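Local coordinates for protein 3-oxo-tetronate kinase (Cupriavidus necator, PDB 5DMH) that catalyses the ATP-dependent phosphorylation of 3-oxo-tetronate (3-dehydroerythronate) to 3-oxo-tetronate 4-phosphate, releasing ADP, at residues Phe150-Arg155 with Gly436-Gly440; Gly411-Ala415 with Glu446-Gln450; Asp46-Leu51 with Ser256-Leu260; Tyr116-Phe120 with Ala146-Phe150. All blocks are in the same frame, centred on the assembly; numbering follows the deposited sequence.

Interaction 1 of 4, residues Phe150-Arg155 with Gly436-Gly440. With ADP (adenosine-5'-diphosphate), chain C.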
loop_
_atom_site.group_PDB
_atom_site.type_symbol
_atom_site.label_atom_id
_atom_site.label_comp_id
_atom_site.label_asym_id
_atom_site.label_seq_id
_atom_site.Cartn_x
_atom_site.Cartn_y
_atom_site.Cartn_z
ATOM N N PHE A 150 -9.477 6.998 -5.162
ATOM C CA PHE A 150 -9.794 6.581 -3.810
ATOM C C PHE A 150 -10.543 7.740 -3.135
ATOM O O PHE A 150 -9.980 8.453 -2.311
ATOM C CB PHE A 150 -8.456 6.274 -3.083
ATOM C CG PHE A 150 -8.594 5.514 -1.770
ATOM C CD1 PHE A 150 -9.823 5.286 -1.176
ATOM C CD2 PHE A 150 -7.458 5.020 -1.145
ATOM C CE1 PHE A 150 -9.920 4.595 -0.002
ATOM C CE2 PHE A 150 -7.545 4.323 0.030
ATOM C CZ PHE A 150 -8.779 4.104 0.615
ATOM N N PRO A 151 -11.811 7.953 -3.519
ATOM C CA PRO A 151 -12.552 9.116 -3.021
ATOM C C PRO A 151 -12.583 9.247 -1.500
ATOM O O PRO A 151 -12.527 10.366 -0.980
ATOM C CB PRO A 151 -13.970 8.877 -3.567
ATOM C CG PRO A 151 -13.702 8.227 -4.905
ATOM C CD PRO A 151 -12.537 7.268 -4.603
ATOM N N GLU A 152 -12.679 8.127 -0.800
ATOM C CA GLU A 152 -12.728 8.123 0.650
ATOM C C GLU A 152 -11.482 8.791 1.247
ATOM O O GLU A 152 -11.506 9.277 2.393
ATOM C CB GLU A 152 -12.840 6.680 1.156
ATOM C CG GLU A 152 -13.212 6.511 2.636
ATOM C CD GLU A 152 -12.956 5.094 3.198
ATOM O OE1 GLU A 152 -12.476 4.183 2.464
ATOM O OE2 GLU A 152 -13.179 4.902 4.419
ATOM N N ASN A 153 -10.389 8.763 0.491
ATOM C CA ASN A 153 -9.131 9.381 0.900
ATOM C C ASN A 153 -8.803 10.554 -0.002
ATOM O O ASN A 153 -7.644 10.999 -0.078
ATOM C CB ASN A 153 -7.975 8.367 0.916
ATOM C CG ASN A 153 -7.602 7.906 2.328
ATOM O OD1 ASN A 153 -7.647 8.679 3.287
ATOM N ND2 ASN A 153 -7.245 6.622 2.454
ATOM N N GLY A 154 -9.830 11.083 -0.675
ATOM C CA GLY A 154 -9.671 12.286 -1.467
ATOM C C GLY A 154 -8.975 12.211 -2.819
ATOM O O GLY A 154 -8.549 13.249 -3.319
ATOM N N ARG A 155 -8.845 11.022 -3.408
ATOM C CA ARG A 155 -8.224 10.889 -4.726
ATOM C C ARG A 155 -9.295 10.686 -5.789
ATOM O O ARG A 155 -10.074 9.724 -5.711
ATOM C CB ARG A 155 -7.244 9.714 -4.805
ATOM C CG ARG A 155 -5.948 9.865 -3.995
ATOM C CD ARG A 155 -6.048 9.334 -2.570
ATOM N NE ARG A 155 -4.736 9.383 -1.940
ATOM C CZ ARG A 155 -4.264 10.401 -1.213
ATOM N NH1 ARG A 155 -3.037 10.345 -0.720
ATOM N NH2 ARG A 155 -4.998 11.477 -0.957
ATOM N N GLY A 436 1.798 6.592 4.178
ATOM C CA GLY A 436 2.240 7.884 4.639
ATOM C C GLY A 436 1.193 8.983 4.621
ATOM O O GLY A 436 1.112 9.794 5.553
ATOM N N ASN A 437 0.385 9.026 3.570
ATOM C CA ASN A 437 -0.602 10.074 3.439
ATOM C C ASN A 437 -1.907 9.845 4.235
ATOM O O ASN A 437 -2.795 10.714 4.235
ATOM C CB ASN A 437 -0.945 10.270 1.951
ATOM C CG ASN A 437 0.189 10.889 1.163
ATOM O OD1 ASN A 437 0.865 11.806 1.621
ATOM N ND2 ASN A 437 0.380 10.407 -0.044
ATOM N N PHE A 438 -2.049 8.699 4.889
ATOM C CA PHE A 438 -3.330 8.347 5.490
ATOM C C PHE A 438 -3.403 8.647 6.981
ATOM O O PHE A 438 -2.364 8.865 7.648
ATOM C CB PHE A 438 -3.652 6.873 5.265
ATOM C CG PHE A 438 -3.883 6.505 3.829
ATOM C CD1 PHE A 438 -3.988 7.484 2.833
ATOM C CD2 PHE A 438 -3.971 5.162 3.466
ATOM C CE1 PHE A 438 -4.196 7.105 1.498
ATOM C CE2 PHE A 438 -4.182 4.797 2.143
ATOM C CZ PHE A 438 -4.284 5.762 1.168
ATOM N N GLY A 439 -4.637 8.650 7.488
ATOM C CA GLY A 439 -4.910 8.871 8.890
ATOM C C GLY A 439 -5.064 10.346 9.230
ATOM O O GLY A 439 -4.488 11.214 8.574
ATOM N N GLY A 440 -5.800 10.606 10.297
ATOM C CA GLY A 440 -5.961 11.944 10.826
ATOM C C GLY A 440 -4.826 12.312 11.762
ATOM O O GLY A 440 -3.905 11.500 11.997
HETATM P PB ADP C . 5.284 7.090 2.420
HETATM O O1B ADP C . 4.246 6.056 2.841
HETATM O O2B ADP C . 4.982 8.453 3.021
HETATM O O3B ADP C . 5.548 7.113 0.922
HETATM P PA ADP C . 7.740 5.566 2.884
HETATM O O1A ADP C . 8.192 4.991 4.168
HETATM O O2A ADP C . 7.240 4.711 1.770
HETATM O O3A ADP C . 6.648 6.722 3.233
HETATM O "O5'" ADP C . 8.916 6.411 2.191
HETATM C "C5'" ADP C . 9.604 7.446 2.880
HETATM C "C4'" ADP C . 11.085 7.370 2.523
HETATM O "O4'" ADP C . 11.725 8.577 2.902
HETATM C "C3'" ADP C . 11.789 6.242 3.268
HETATM O "O3'" ADP C . 12.812 5.640 2.451
HETATM C "C2'" ADP C . 12.392 6.965 4.431
HETATM O "O2'" ADP C . 13.427 6.234 5.053
HETATM C "C1'" ADP C . 12.808 8.256 3.767
HETATM N N9 ADP C . 13.009 9.295 4.772
HETATM C C8 ADP C . 12.242 9.539 5.862
HETATM N N7 ADP C . 12.746 10.550 6.585
HETATM C C5 ADP C . 13.866 10.955 5.939
HETATM C C6 ADP C . 14.889 11.970 6.187
HETATM N N6 ADP C . 14.744 12.757 7.273
HETATM N N1 ADP C . 15.886 12.098 5.290
HETATM C C2 ADP C . 15.982 11.309 4.199
HETATM N N3 ADP C . 15.095 10.331 3.903
HETATM C C4 ADP C . 14.042 10.120 4.749
HETATM O O HOH W 1 -6.905 8.020 6.018
HETATM O O HOH W 2 -1.202 8.181 -1.260
#
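Phe-438 receives the carboxamide of Asn-153 flat on one ring face, at the interface where the sugar-binding N-terminal domain meets the nucleotide-binding C-terminal domain. The evidence is a 17° angle between amide and ring planes, with Asn-153 ND2 3.1 Å above the ring plane and over its centre. ND2 gives its hydrogen bond to Pro-416 O, while Asn-153 OD1 accepts from a water (2.9 Å from OD1 to the water oxygen) that in turn accepts from Gly-439 N. Both ends of the amide are thereby held.

Asn-153 CB also sits 3.9 Å above the Phe-150 ring plane, over its centre. Phe-150 also meets Phe-438 directly, CE2 to CZ at 3.7 Å, with ring planes 89° apart. Arg-155, its NE hydrogen-bonded to Ser-118 OG, bends at chi2 (90°) and brings NH1 to the edge of the Phe-438 ring, 4.1 Å from CE1. That NH1 and Asn-437 ND2 are both donors, and a second water accepts from the two, bridging them.

Behind this shell, 150-155 is folded on itself as a G1 beta bulge. Gly-154 and Arg-155 both face Phe-150, whose O accepts from Asn-153 N and Arg-155 N on opposite faces of its plane. At the far end of the second segment, Gly-436 N donates to the beta-phosphate oxygen O1B of ADP at 2.8 Å.

Interaction 2 of 4, residues Gly411-Ala415 with Glu446-Gln450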
loop_
_atom_site.group_PDB
_atom_site.type_symbol
_atom_site.label_atom_id
_atom_site.label_comp_id
_atom_site.label_asym_id
_atom_site.label_seq_id
_atom_site.Cartn_x
_atom_site.Cartn_y
_atom_site.Cartn_z
ATOM N N GLY A 411 -8.133 -7.002 10.534
ATOM C CA GLY A 411 -9.162 -6.650 11.492
ATOM C C GLY A 411 -9.919 -5.426 11.011
ATOM O O GLY A 411 -10.068 -5.214 9.798
ATOM N N ALA A 412 -10.342 -4.597 11.960
ATOM C CA ALA A 412 -11.225 -3.480 11.673
ATOM C C ALA A 412 -10.478 -2.264 11.173
ATOM O O ALA A 412 -9.324 -2.040 11.534
ATOM C CB ALA A 412 -12.043 -3.116 12.914
ATOM N N GLN A 413 -11.158 -1.468 10.344
ATOM C CA GLN A 413 -10.578 -0.234 9.829
ATOM C C GLN A 413 -10.352 0.746 10.979
ATOM O O GLN A 413 -11.250 0.987 11.777
ATOM C CB GLN A 413 -11.515 0.395 8.785
ATOM C CG GLN A 413 -10.992 1.706 8.198
ATOM C CD GLN A 413 -11.762 2.132 6.969
ATOM O OE1 GLN A 413 -11.872 1.377 5.989
ATOM N NE2 GLN A 413 -12.318 3.335 7.009
ATOM N N ILE A 414 -9.145 1.301 11.051
ATOM C CA ILE A 414 -8.820 2.380 11.982
ATOM C C ILE A 414 -9.089 3.754 11.346
ATOM O O ILE A 414 -9.706 4.616 11.960
ATOM C CB ILE A 414 -7.343 2.304 12.389
ATOM C CG1 ILE A 414 -7.035 0.928 13.000
ATOM C CG2 ILE A 414 -6.990 3.433 13.345
ATOM C CD1 ILE A 414 -5.551 0.639 13.071
ATOM N N ALA A 415 -8.620 3.929 10.114
ATOM C CA ALA A 415 -8.845 5.129 9.301
ATOM C C ALA A 415 -8.975 4.677 7.857
ATOM O O ALA A 415 -8.566 3.574 7.521
ATOM C CB ALA A 415 -7.696 6.072 9.422
ATOM N N GLU A 446 -4.977 6.651 18.170
ATOM C CA GLU A 446 -6.107 5.862 17.703
ATOM C C GLU A 446 -5.695 4.430 17.364
ATOM O O GLU A 446 -6.358 3.467 17.777
ATOM C CB GLU A 446 -6.758 6.527 16.492
ATOM C CG GLU A 446 -7.501 7.803 16.839
ATOM C CD GLU A 446 -7.945 8.572 15.607
ATOM O OE1 GLU A 446 -7.110 8.842 14.717
ATOM O OE2 GLU A 446 -9.136 8.886 15.517
ATOM N N ALA A 447 -4.596 4.300 16.640
ATOM C CA ALA A 447 -4.088 2.989 16.218
ATOM C C ALA A 447 -3.623 2.138 17.410
ATOM O O ALA A 447 -4.032 0.972 17.558
ATOM C CB ALA A 447 -2.964 3.182 15.224
ATOM N N LEU A 448 -2.827 2.737 18.291
ATOM C CA LEU A 448 -2.310 2.013 19.443
ATOM C C LEU A 448 -3.459 1.431 20.253
ATOM O O LEU A 448 -3.404 0.279 20.691
ATOM C CB LEU A 448 -1.470 2.931 20.331
ATOM C CG LEU A 448 -0.040 3.120 19.850
ATOM C CD1 LEU A 448 0.560 4.260 20.617
ATOM C CD2 LEU A 448 0.778 1.823 20.063
ATOM N N ARG A 449 -4.492 2.240 20.475
ATOM C CA ARG A 449 -5.662 1.808 21.238
ATOM C C ARG A 449 -6.476 0.727 20.546
ATOM O O ARG A 449 -6.962 -0.194 21.190
ATOM C CB ARG A 449 -6.583 3.000 21.560
ATOM C CG ARG A 449 -6.020 3.927 22.610
ATOM C CD ARG A 449 -6.930 5.125 22.860
ATOM N NE ARG A 449 -6.420 5.966 23.934
ATOM C CZ ARG A 449 -6.559 5.695 25.235
ATOM N NH1 ARG A 449 -7.193 4.597 25.637
ATOM N NH2 ARG A 449 -6.056 6.524 26.142
ATOM N N GLN A 450 -6.664 0.843 19.238
ATOM C CA GLN A 450 -7.430 -0.168 18.550
ATOM C C GLN A 450 -6.678 -1.511 18.501
ATOM O O GLN A 450 -7.295 -2.565 18.548
ATOM C CB GLN A 450 -7.803 0.292 17.144
ATOM C CG GLN A 450 -8.932 -0.540 16.595
ATOM C CD GLN A 450 -9.494 0.007 15.313
ATOM O OE1 GLN A 450 -9.771 1.205 15.193
ATOM N NE2 GLN A 450 -9.663 -0.871 14.334
#
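Ile-414 lies alongside the carboxamide of Gln-450, the two side chains running past each other in opposite directions. Ile-414 CG1 is the main point of touch: it sits 3.5 Å from Gln-450 CD and equally near Gln-450 OE1 and NE2, so the whole amide, and not one corner of it, rests on this methylene. Gln-450 gets there by stretching out from the helix, with CG anti to its backbone N (chi1 -162°) and the chain extended beyond.

The amide nitrogen goes furthest toward the strand. Gln-450 NE2 comes within 3.1 Å of Ala-412 O and 3.6 Å of Ala-412 CB, placing it beside the strand backbone just before the corner in the chain at Ile-414.

One helical turn earlier, both branches of the isoleucine reach Ala-447. Ile-414 CG2 lies 4.1 Å from Ala-447 CA, and Ile-414 CD1, at the end of the CG1 branch, 4.2 Å from Ala-447 CB; the small alanine lets the isoleucine come close to the helix backbone. Glu-446 adds a looser contact, its CB 4.4 Å from Ile-414 CG2.

Gln-413 turns from the helix, and its amide is hydrogen-bonded to Asn-49 and Glu-152. Ile-414 and Ala-415 form a classic beta bulge against the neighbouring strand 418-423. Ile-414 and Ala-447 both also touch Ala-432 of strand 430-434. This is helix-on-sheet packing, with helix 443-451 laid over a face of the strands of an alpha/beta domain.

Interaction 3 of 4, residues Asp46-Leu51 with Ser256-Leu260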
loop_
_atom_site.group_PDB
_atom_site.type_symbol
_atom_site.label_atom_id
_atom_site.label_comp_id
_atom_site.label_asym_id
_atom_site.label_seq_id
_atom_site.Cartn_x
_atom_site.Cartn_y
_atom_site.Cartn_z
ATOM N N ASP A 46 -4.374 -2.033 3.002
ATOM C CA ASP A 46 -5.407 -1.130 2.469
ATOM C C ASP A 46 -6.332 -1.921 1.557
ATOM O O ASP A 46 -7.530 -1.997 1.787
ATOM C CB ASP A 46 -4.699 0.014 1.726
ATOM C CG ASP A 46 -5.640 0.997 1.039
ATOM O OD1 ASP A 46 -6.873 0.971 1.259
ATOM O OD2 ASP A 46 -5.110 1.835 0.264
ATOM N N LEU A 47 -5.764 -2.549 0.533
ATOM C CA LEU A 47 -6.538 -3.441 -0.335
ATOM C C LEU A 47 -7.279 -4.559 0.415
ATOM O O LEU A 47 -8.474 -4.757 0.209
ATOM C CB LEU A 47 -5.613 -4.040 -1.386
ATOM C CG LEU A 47 -6.256 -5.091 -2.297
ATOM C CD1 LEU A 47 -7.452 -4.505 -3.028
ATOM C CD2 LEU A 47 -5.233 -5.616 -3.253
ATOM N N ALA A 48 -6.593 -5.296 1.288
ATOM C CA ALA A 48 -7.238 -6.362 2.006
ATOM C C ALA A 48 -8.399 -5.809 2.846
ATOM O O ALA A 48 -9.439 -6.427 2.938
ATOM C CB ALA A 48 -6.250 -7.139 2.873
ATOM N N ASN A 49 -8.219 -4.641 3.438
ATOM C CA ASN A 49 -9.304 -4.018 4.199
ATOM C C ASN A 49 -10.560 -3.818 3.339
ATOM O O ASN A 49 -11.671 -4.148 3.750
ATOM C CB ASN A 49 -8.816 -2.675 4.754
ATOM C CG ASN A 49 -9.886 -1.925 5.550
ATOM O OD1 ASN A 49 -10.401 -2.405 6.565
ATOM N ND2 ASN A 49 -10.227 -0.738 5.070
ATOM N N THR A 50 -10.368 -3.247 2.157
ATOM C CA THR A 50 -11.462 -3.039 1.225
ATOM C C THR A 50 -12.120 -4.337 0.807
ATOM O O THR A 50 -13.353 -4.421 0.755
ATOM C CB THR A 50 -10.999 -2.230 -0.012
ATOM O OG1 THR A 50 -10.848 -0.862 0.397
ATOM C CG2 THR A 50 -12.048 -2.312 -1.120
ATOM N N LEU A 51 -11.323 -5.368 0.543
ATOM C CA LEU A 51 -11.900 -6.662 0.195
ATOM C C LEU A 51 -12.698 -7.289 1.347
ATOM O O LEU A 51 -13.810 -7.775 1.137
ATOM C CB LEU A 51 -10.806 -7.613 -0.281
ATOM C CG LEU A 51 -10.202 -7.204 -1.618
ATOM C CD1 LEU A 51 -8.949 -8.038 -1.865
ATOM C CD2 LEU A 51 -11.199 -7.366 -2.734
ATOM N N SER A 256 -6.746 0.813 -3.822
ATOM C CA SER A 256 -7.702 -0.068 -3.188
ATOM C C SER A 256 -9.112 0.207 -3.673
ATOM O O SER A 256 -9.946 -0.674 -3.615
ATOM C CB SER A 256 -7.637 0.024 -1.657
ATOM O OG SER A 256 -7.977 1.296 -1.229
ATOM N N GLY A 257 -9.387 1.428 -4.117
ATOM C CA GLY A 257 -10.734 1.783 -4.532
ATOM C C GLY A 257 -11.242 0.955 -5.691
ATOM O O GLY A 257 -12.439 0.628 -5.778
ATOM N N ILE A 258 -10.349 0.625 -6.619
ATOM C CA ILE A 258 -10.791 -0.118 -7.803
ATOM C C ILE A 258 -11.281 -1.530 -7.435
ATOM O O ILE A 258 -11.955 -2.193 -8.236
ATOM C CB ILE A 258 -9.707 -0.158 -8.884
ATOM C CG1 ILE A 258 -10.290 -0.604 -10.224
ATOM C CG2 ILE A 258 -8.567 -1.115 -8.519
ATOM C CD1 ILE A 258 -11.455 0.274 -10.729
ATOM N N ALA A 259 -10.942 -1.993 -6.231
ATOM C CA ALA A 259 -11.382 -3.319 -5.759
ATOM C C ALA A 259 -12.768 -3.317 -5.152
ATOM O O ALA A 259 -13.344 -4.392 -4.908
ATOM C CB ALA A 259 -10.401 -3.887 -4.749
ATOM N N LEU A 260 -13.304 -2.124 -4.880
ATOM C CA LEU A 260 -14.589 -2.000 -4.188
ATOM C C LEU A 260 -15.663 -2.943 -4.720
ATOM O O LEU A 260 -16.397 -3.587 -3.947
ATOM C CB LEU A 260 -15.088 -0.551 -4.293
ATOM C CG LEU A 260 -14.417 0.417 -3.324
ATOM C CD1 LEU A 260 -14.857 1.838 -3.635
ATOM C CD2 LEU A 260 -14.767 0.091 -1.880
HETATM O O HOH W 3 -5.263 2.760 -2.299
HETATM O O HOH W 4 -10.937 1.533 -1.027
#
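Ser-256 points at helix 41-53 and meets the carboxylate of Asp-46, whose side chain leaves the helix obliquely with CG anti to the backbone N (chi1 177°). With chi1 at 63°, Ser-256 OG is turned to the helix and donates to Asp-46 OD1 at 2.7 Å. The hydroxyl comes from above the carboxylate, 42° out of its plane.

The second carboxylate oxygen is engaged too: a water donates to Asp-46 OD2 (2.7 Å to the water oxygen) and accepts from Ser-256 N, so one aspartate is tied to both the side chain and the backbone of the serine. Another water is 2.8 Å from Thr-50 OG1 and donates to Ser-256 OG, extending the polar network by a helical turn.

Thr-50 divides its branches. OG1 looks to this water, while CG2 lies 3.7 Å from Leu-260 CD2, the two side chains crossing at about a right angle.

Ala-259 provides the apolar half. Its CB is met by Leu-47 CD1 at 3.5 Å, tighter than ordinary van der Waals packing, and by Leu-51 CD2 at 4.1 Å. Leu-47 and Leu-51 also touch Cys-36 on strand 34-38, which places them between helix and sheet. Such a junction, a helix following one parallel strand and gripping the loop that leaves another, belongs to the parallel alpha/beta core of the sugar-binding domain.

Interaction 4 of 4, residues Tyr116-Phe120 with Ala146-Phe150; sequences YCSTF and ACPAF
Ala-146, next to last in strand 144-147, is met by the phenol oxygen of Tyr-116, which lies 3.2 Å from Ala-146 CA and 3.3 Å from Ala-146 CB. The hydroxyl is not left with carbon alone, since it is hydrogen-bonded to Thr-253 of the intervening strand 251-254. Tyr-116 CG lies between its backbone N and carbonyl carbon (chi1 46°), which swings the ring across toward that strand and the alanine beyond it.

Cys-147 turns its side chain from the contact, and its backbone pairs with Thr-253 and Gly-255. Pro-148 then wedges in. Its CB is 3.5 Å from Ser-118 O and also stands at the edge of the Tyr-116 ring, near the ring plane, while Pro-148 CG rests 3.8 Å from Phe-120 CD1. What Pro-148 meets is a type I beta turn, Cys-117 to Phe-120, closed by Phe-120 N donating to Cys-117 O at 2.9 Å. The turn follows strand 111-115, so loops leaving two parallel strands of the alpha/beta sugar-binding domain pack together here.

The proline carbonyl also meets Ser-118, in a bent CA-H...O contact from Ser-118 CA to Pro-148 O (3.3 Å, 121° at the hydrogen). Past Ala-149, Phe-150 brings CB to 4.0 Å from Ser-118 CB. Ser-118 OG, hydrogen-bonded to Arg-155 NE, lies at the Phe-150 ring edge, near its plane, 4.1 Å from CD2.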
loop_
_atom_site.group_PDB
_atom_site.type_symbol
_atom_site.label_atom_id
_atom_site.label_comp_id
_atom_site.label_asym_id
_atom_site.label_seq_id
_atom_site.Cartn_x
_atom_site.Cartn_y
_atom_site.Cartn_z
ATOM N N TYR A 116 -1.014 -0.650 -6.430
ATOM C CA TYR A 116 0.001 0.359 -6.218
ATOM C C TYR A 116 -0.645 1.583 -5.520
ATOM O O TYR A 116 -1.819 1.573 -5.135
ATOM C CB TYR A 116 0.697 0.717 -7.534
ATOM C CG TYR A 116 -0.241 0.949 -8.689
ATOM C CD1 TYR A 116 -1.061 2.042 -8.714
ATOM C CD2 TYR A 116 -0.354 0.018 -9.710
ATOM C CE1 TYR A 116 -1.946 2.241 -9.741
ATOM C CE2 TYR A 116 -1.218 0.194 -10.730
ATOM C CZ TYR A 116 -2.023 1.304 -10.755
ATOM O OH TYR A 116 -2.897 1.457 -11.791
ATOM N N CYS A 117 0.121 2.628 -5.336
ATOM C CA CYS A 117 -0.351 3.721 -4.506
ATOM C C CYS A 117 -1.420 4.555 -5.219
ATOM O O CYS A 117 -1.376 4.738 -6.435
ATOM C CB CYS A 117 0.812 4.608 -4.150
ATOM S SG CYS A 117 0.586 5.585 -2.671
ATOM N N SER A 118 -2.356 5.070 -4.437
ATOM C CA SER A 118 -3.377 5.965 -4.960
ATOM C C SER A 118 -2.799 7.288 -5.447
ATOM O O SER A 118 -3.492 8.045 -6.129
ATOM C CB SER A 118 -4.516 6.165 -3.949
ATOM O OG SER A 118 -4.067 6.686 -2.718
ATOM N N THR A 119 -1.535 7.565 -5.124
ATOM C CA THR A 119 -0.863 8.733 -5.678
ATOM C C THR A 119 0.130 8.384 -6.798
ATOM O O THR A 119 0.916 9.220 -7.239
ATOM C CB THR A 119 -0.217 9.638 -4.580
ATOM O OG1 THR A 119 0.406 8.837 -3.566
ATOM C CG2 THR A 119 -1.254 10.519 -3.917
ATOM N N PHE A 120 0.075 7.133 -7.245
ATOM C CA PHE A 120 0.717 6.641 -8.462
ATOM C C PHE A 120 2.225 6.618 -8.326
ATOM O O PHE A 120 2.915 6.694 -9.313
ATOM C CB PHE A 120 0.303 7.448 -9.688
ATOM C CG PHE A 120 0.136 6.620 -10.949
ATOM C CD1 PHE A 120 -0.812 5.601 -11.019
ATOM C CD2 PHE A 120 0.902 6.881 -12.071
ATOM C CE1 PHE A 120 -0.987 4.850 -12.204
ATOM C CE2 PHE A 120 0.735 6.136 -13.231
ATOM C CZ PHE A 120 -0.218 5.123 -13.289
ATOM N N ALA A 146 -5.860 1.191 -15.268
ATOM C CA ALA A 146 -4.996 1.714 -14.232
ATOM C C ALA A 146 -5.794 2.820 -13.524
ATOM O O ALA A 146 -6.018 3.895 -14.085
ATOM C CB ALA A 146 -3.732 2.277 -14.856
ATOM N N CYS A 147 -6.262 2.536 -12.320
ATOM C CA CYS A 147 -7.134 3.457 -11.614
ATOM C C CYS A 147 -6.758 3.590 -10.160
ATOM O O CYS A 147 -7.256 2.835 -9.307
ATOM C CB CYS A 147 -8.587 2.972 -11.670
ATOM S SG CYS A 147 -9.755 4.221 -11.046
ATOM N N PRO A 148 -5.909 4.572 -9.858
ATOM C CA PRO A 148 -5.570 4.834 -8.450
ATOM C C PRO A 148 -6.609 5.624 -7.646
ATOM O O PRO A 148 -6.316 5.978 -6.508
ATOM C CB PRO A 148 -4.283 5.631 -8.560
ATOM C CG PRO A 148 -4.399 6.370 -9.909
ATOM C CD PRO A 148 -5.091 5.373 -10.796
ATOM N N ALA A 149 -7.793 5.907 -8.196
ATOM C CA ALA A 149 -8.762 6.734 -7.472
ATOM C C ALA A 149 -9.199 6.120 -6.126
ATOM O O ALA A 149 -9.325 4.879 -5.983
ATOM C CB ALA A 149 -9.971 7.000 -8.348
ATOM N N PHE A 150 -9.477 6.998 -5.162
ATOM C CA PHE A 150 -9.794 6.581 -3.810
ATOM C C PHE A 150 -10.543 7.740 -3.135
ATOM O O PHE A 150 -9.980 8.453 -2.311
ATOM C CB PHE A 150 -8.456 6.274 -3.083
ATOM C CG PHE A 150 -8.594 5.514 -1.770
ATOM C CD1 PHE A 150 -9.823 5.286 -1.176
ATOM C CD2 PHE A 150 -7.458 5.020 -1.145
ATOM C CE1 PHE A 150 -9.920 4.595 -0.002
ATOM C CE2 PHE A 150 -7.545 4.323 0.030
ATOM C CZ PHE A 150 -8.779 4.104 0.615
#

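How the interactions relate
Phe-150 belongs to both interaction 1 and interaction 4, and its CE2 also packs on interaction 3, 3.3 Å from Ser-256 OG and 3.5 Å from Asp-46 OD2. The same carboxylate oxygen is 3.6 Å from Phe-438 CE2, so Asp-46 touches aromatic rings of both domains. Gln-413 of interaction 2 bridges outward, with probable hydrogen bonds from Asn-49 ND2 to its OE1 (2.8 Å) and from its NE2 to Glu-152 OE2 (3.1 Å). ADP is bound directly in interaction 1. The side chain of Cys-117 in interaction 4 is about 6 Å from the bound ADP, side chain to ligand, and that of Asp-46 about 11 Å on the same measure, whereas interaction 2 lies away from the nucleotide site.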